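Local coordinates for Arf-GAP domain and FG repeat-containing protein 1 (Homo sapiens, PDB 2OLM), which acts as a cofactor for HIV-1 Rev in moving viral RNAs from the nuclear periphery to the cytoplasm, and is required for vesicle docking or fusion during acrosome biogenesis, at residues 100-105 with 123-128; 56-61 with 115-120. One frame throughout, in Å; residues are numbered along the deposited sequence.

Contact 1: 100-105 with 123-128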
# COMPACT_ATOMS: atom_id res chain seq x y z
N SER A 100 -13.09 -31.75 -5.44
CA SER A 100 -14.51 -32.12 -5.31
C SER A 100 -15.22 -31.89 -4.00
O SER A 100 -16.40 -32.19 -3.90
CB SER A 100 -14.70 -33.56 -5.74
OG SER A 100 -14.03 -34.40 -4.86
N SER A 101 -14.57 -31.29 -3.02
CA SER A 101 -15.27 -30.98 -1.80
C SER A 101 -16.39 -29.97 -2.03
O SER A 101 -16.34 -29.22 -3.00
CB SER A 101 -14.34 -30.53 -0.73
OG SER A 101 -13.64 -31.62 -0.15
N ALA A 102 -17.36 -29.97 -1.11
CA ALA A 102 -18.63 -29.28 -1.31
C ALA A 102 -18.41 -27.81 -1.21
O ALA A 102 -17.97 -27.33 -0.15
CB ALA A 102 -19.63 -29.73 -0.24
N ILE A 103 -18.69 -27.07 -2.29
CA ILE A 103 -18.65 -25.59 -2.29
C ILE A 103 -19.98 -25.02 -2.76
O ILE A 103 -20.72 -25.66 -3.51
CB ILE A 103 -17.50 -25.03 -3.11
CG1 ILE A 103 -17.55 -25.52 -4.57
CG2 ILE A 103 -16.22 -25.39 -2.44
CD1 ILE A 103 -16.84 -24.66 -5.49
N PRO A 104 -20.30 -23.82 -2.30
CA PRO A 104 -21.55 -23.20 -2.72
C PRO A 104 -21.41 -22.49 -4.07
O PRO A 104 -20.30 -22.26 -4.55
CB PRO A 104 -21.77 -22.14 -1.63
CG PRO A 104 -20.41 -21.75 -1.27
CD PRO A 104 -19.55 -22.98 -1.36
N ASP A 105 -22.56 -22.14 -4.63
CA ASP A 105 -22.63 -21.12 -5.64
C ASP A 105 -22.39 -19.83 -4.88
O ASP A 105 -23.24 -19.40 -4.06
CB ASP A 105 -24.03 -21.11 -6.30
CG ASP A 105 -24.23 -19.96 -7.29
OD1 ASP A 105 -23.30 -19.17 -7.56
OD2 ASP A 105 -25.36 -19.86 -7.81
N LYS A 123 -16.76 -26.92 11.53
CA LYS A 123 -15.42 -27.46 11.34
C LYS A 123 -15.44 -28.74 10.51
O LYS A 123 -14.75 -29.72 10.83
CB LYS A 123 -14.74 -27.64 12.70
CG LYS A 123 -14.30 -26.32 13.23
CD LYS A 123 -13.91 -26.37 14.67
CE LYS A 123 -13.42 -25.01 15.10
NZ LYS A 123 -13.18 -24.96 16.56
N ARG A 124 -16.16 -28.71 9.42
CA ARG A 124 -16.31 -29.90 8.59
C ARG A 124 -14.96 -30.40 8.02
O ARG A 124 -14.79 -31.64 7.85
CB ARG A 124 -17.26 -29.60 7.45
CG ARG A 124 -17.43 -30.76 6.46
CD ARG A 124 -18.63 -30.50 5.59
NE ARG A 124 -18.81 -31.57 4.61
CZ ARG A 124 -19.74 -31.55 3.67
NH1 ARG A 124 -20.61 -30.56 3.64
NH2 ARG A 124 -19.82 -32.55 2.80
N TRP A 125 -14.03 -29.50 7.70
CA TRP A 125 -12.77 -29.88 7.00
C TRP A 125 -11.56 -29.57 7.84
O TRP A 125 -10.46 -29.37 7.31
CB TRP A 125 -12.67 -29.13 5.65
CG TRP A 125 -13.81 -29.36 4.75
CD1 TRP A 125 -14.03 -30.48 3.96
CD2 TRP A 125 -14.95 -28.49 4.51
NE1 TRP A 125 -15.20 -30.34 3.26
CE2 TRP A 125 -15.78 -29.13 3.58
CE3 TRP A 125 -15.31 -27.22 4.98
CZ2 TRP A 125 -16.97 -28.57 3.14
CZ3 TRP A 125 -16.50 -26.67 4.53
CH2 TRP A 125 -17.30 -27.34 3.62
N TYR A 126 -11.74 -29.50 9.16
CA TYR A 126 -10.79 -28.87 10.06
C TYR A 126 -9.72 -29.83 10.57
O TYR A 126 -10.04 -30.96 10.98
CB TYR A 126 -11.60 -28.32 11.24
CG TYR A 126 -10.87 -27.64 12.38
CD1 TYR A 126 -10.58 -26.28 12.33
CD2 TYR A 126 -10.54 -28.32 13.54
CE1 TYR A 126 -9.94 -25.63 13.38
CE2 TYR A 126 -9.95 -27.69 14.58
CZ TYR A 126 -9.64 -26.34 14.51
OH TYR A 126 -9.06 -25.70 15.60
N VAL A 127 -8.48 -29.37 10.59
CA VAL A 127 -7.37 -30.02 11.29
C VAL A 127 -6.85 -29.04 12.35
O VAL A 127 -6.59 -27.88 12.03
CB VAL A 127 -6.24 -30.39 10.31
CG1 VAL A 127 -5.04 -31.00 11.08
CG2 VAL A 127 -6.75 -31.35 9.24
N PRO A 128 -6.76 -29.47 13.61
CA PRO A 128 -6.35 -28.53 14.66
C PRO A 128 -4.99 -27.91 14.38
O PRO A 128 -4.10 -28.58 13.82
CB PRO A 128 -6.28 -29.42 15.92
CG PRO A 128 -7.16 -30.53 15.66
CD PRO A 128 -7.14 -30.78 14.17
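S101 and A102 meet R124 and W125 in a small loop-to-loop packing contact of the Arf-GAP domain, between the chain that leads into helix 109-121 and the turn that follows it. That turn is a type I beta turn from K123 to Y126, closed by a weak bond from Y126 N to K123 O. It places R124 and W125 next to each other, both facing the 100-105 loop. With chi1 at 177°, R124 CG points away from its backbone N and lies 3.7 Å above the indole plane of W125, over its centre; the extended chain beyond it takes the guanidinium on to A102, with R124 NH1 4.1 Å from A102 CB. The charge itself is paired with E118 in a salt bridge. W125 is buried; F96 meets it edge-to-face and F115 also contacts its ring. S101 OG is hydrogen-bonded to the backbone N of D97; at 4.0 Å from W125 NE1 it is too far to bond the indole, and the two only pack. The benzo side of the indole comes up to the A102 backbone, where W125 CZ2 lies 3.7 Å from A102 O.

Contact 2: 56-61 with 115-120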
# COMPACT_ATOMS: atom_id res chain seq x y z
N ARG A 56 -19.52 -11.42 7.97
CA ARG A 56 -20.25 -10.59 8.96
C ARG A 56 -21.64 -11.12 9.31
O ARG A 56 -22.25 -10.66 10.30
CB ARG A 56 -20.36 -9.13 8.49
CG ARG A 56 -19.04 -8.46 8.34
CD ARG A 56 -18.28 -8.37 9.60
NE ARG A 56 -19.02 -7.71 10.66
CZ ARG A 56 -18.63 -7.65 11.93
NH1 ARG A 56 -17.51 -8.23 12.37
NH2 ARG A 56 -19.42 -7.00 12.80
N GLY A 57 -22.12 -12.05 8.54
CA GLY A 57 -23.41 -12.69 8.84
C GLY A 57 -23.30 -13.90 9.74
O GLY A 57 -24.31 -14.45 10.18
N LEU A 58 -22.07 -14.35 10.06
CA LEU A 58 -21.92 -15.41 11.04
C LEU A 58 -22.20 -14.84 12.43
O LEU A 58 -22.15 -13.66 12.66
CB LEU A 58 -20.51 -15.97 10.99
CG LEU A 58 -20.05 -16.61 9.66
CD1 LEU A 58 -18.65 -17.04 9.68
CD2 LEU A 58 -20.97 -17.84 9.39
N ASN A 59 -22.55 -15.74 13.33
CA ASN A 59 -22.70 -15.38 14.73
C ASN A 59 -21.90 -16.32 15.63
O ASN A 59 -22.20 -17.51 15.68
CB ASN A 59 -24.15 -15.41 15.14
CG ASN A 59 -24.38 -14.65 16.41
OD1 ASN A 59 -23.53 -13.87 16.87
ND2 ASN A 59 -25.57 -14.85 16.99
N PRO A 60 -20.84 -15.84 16.29
CA PRO A 60 -20.36 -14.47 16.21
C PRO A 60 -19.72 -14.16 14.85
O PRO A 60 -19.17 -15.05 14.19
CB PRO A 60 -19.32 -14.37 17.34
CG PRO A 60 -19.53 -15.62 18.17
CD PRO A 60 -20.02 -16.63 17.21
N PRO A 61 -19.78 -12.88 14.44
CA PRO A 61 -19.24 -12.54 13.13
C PRO A 61 -17.75 -12.44 13.12
O PRO A 61 -17.16 -12.08 14.14
CB PRO A 61 -19.82 -11.15 12.86
CG PRO A 61 -20.04 -10.57 14.23
CD PRO A 61 -20.39 -11.69 15.11
N PHE A 115 -22.09 -22.50 3.97
CA PHE A 115 -20.72 -22.99 3.72
C PHE A 115 -19.72 -22.46 4.75
O PHE A 115 -18.94 -23.22 5.32
CB PHE A 115 -20.28 -22.62 2.32
CG PHE A 115 -18.80 -22.88 2.07
CD1 PHE A 115 -18.31 -24.17 1.95
CD2 PHE A 115 -17.91 -21.84 1.93
CE1 PHE A 115 -16.97 -24.40 1.70
CE2 PHE A 115 -16.56 -22.07 1.71
CZ PHE A 115 -16.10 -23.37 1.59
N LEU A 116 -19.76 -21.17 5.03
CA LEU A 116 -18.89 -20.57 6.02
C LEU A 116 -19.18 -21.13 7.43
O LEU A 116 -18.26 -21.34 8.22
CB LEU A 116 -19.00 -19.05 6.00
CG LEU A 116 -18.59 -18.37 4.72
CD1 LEU A 116 -18.95 -16.85 4.83
CD2 LEU A 116 -17.18 -18.53 4.42
N GLN A 117 -20.44 -21.40 7.74
CA GLN A 117 -20.78 -22.11 8.98
C GLN A 117 -20.14 -23.49 9.05
O GLN A 117 -19.60 -23.87 10.09
CB GLN A 117 -22.28 -22.20 9.21
CG GLN A 117 -22.89 -20.86 9.53
CD GLN A 117 -24.38 -20.91 9.76
OE1 GLN A 117 -24.94 -19.97 10.32
NE2 GLN A 117 -25.04 -21.98 9.34
N GLU A 118 -20.22 -24.23 7.94
CA GLU A 118 -19.59 -25.56 7.93
C GLU A 118 -18.10 -25.45 8.08
O GLU A 118 -17.49 -26.25 8.76
CB GLU A 118 -19.99 -26.33 6.67
CG GLU A 118 -21.41 -26.87 6.81
CD GLU A 118 -21.76 -27.90 5.79
OE1 GLU A 118 -21.03 -28.01 4.77
OE2 GLU A 118 -22.81 -28.54 6.01
N LYS A 119 -17.51 -24.41 7.50
CA LYS A 119 -16.05 -24.25 7.49
C LYS A 119 -15.52 -23.89 8.89
O LYS A 119 -14.56 -24.48 9.38
CB LYS A 119 -15.62 -23.20 6.46
CG LYS A 119 -14.16 -23.01 6.27
CD LYS A 119 -13.88 -22.13 5.05
CE LYS A 119 -12.41 -21.86 4.85
NZ LYS A 119 -12.10 -21.02 3.61
N TYR A 120 -16.13 -22.86 9.48
CA TYR A 120 -15.59 -22.24 10.68
C TYR A 120 -16.26 -22.66 11.97
O TYR A 120 -15.59 -22.71 12.99
CB TYR A 120 -15.62 -20.69 10.56
CG TYR A 120 -14.72 -20.17 9.46
CD1 TYR A 120 -13.34 -20.23 9.56
CD2 TYR A 120 -15.25 -19.66 8.31
CE1 TYR A 120 -12.52 -19.78 8.52
CE2 TYR A 120 -14.46 -19.21 7.29
CZ TYR A 120 -13.09 -19.28 7.40
OH TYR A 120 -12.22 -18.85 6.41
O HOH W 1 -23.45 -18.12 12.16
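L58 and Q117 each turn CG to the side of the backbone N, with chi1 of -61° and -69°, and from there the two side chains run alongside each other, pointing opposite ways. This is loop-on-helix packing in the Arf-GAP domain: the 56-61 loop, which follows helix 49-55 next to the zinc site, leans on helix 109-121. The L58 side chain starts out along the flank of the contact and reaches in towards the helix at its tip, so that the CD2 branch does the touching. L58 CD2 sits 3.6 Å from Q117 CG and 4.1 Å from L116 CB, a methyl set against two successive residues of the helix. Both leucines are buried. L116 also packs on S54 and L55 of helix 49-55, and its side chain lies about 8 Å from the zinc ion held by C28, C31, C48 and C51. L116 thus joins the leucine of the 56-61 loop to helix 49-55, which carries the zinc ligand C51.

Q117 has a second task at its far end. Its chain is extended beyond CG (chi2 -180°), which carries the amide out past the leucine methyl, where OE1 takes a hydrogen bond from K113 NZ, one helical turn earlier. The same oxygen accepts a hydrogen bond from a water molecule. Through that water the polar edge of the contact is bridged: the loop gives a backbone N-H and the helix gives a side-chain carbonyl. Water 1 accepts from N59 N at 2.8 Å and donates to Q117 OE1 at 3.0 Å.

How the contacts relate
From the N terminus the segments come in the order 56-61, 100-105, 115-120, 123-128, so the two contacts alternate along the chain and cross. Contact 2 closes a long loop that runs from the end of helix 49-55, by way of strand 64-66 and helices 74-82 and 84-92, to helix 109-121. Contact 1 opens within that loop and closes beyond it, spanning the same helix. Helix 109-121 is thus fixed to the loop after the zinc site by contact 2, while contact 1 joins the chain on its two ends. They also touch directly: R124 NH1 bonds E118 OE1 at 2.8 Å, and F115 packs against P104, A102 O and W125.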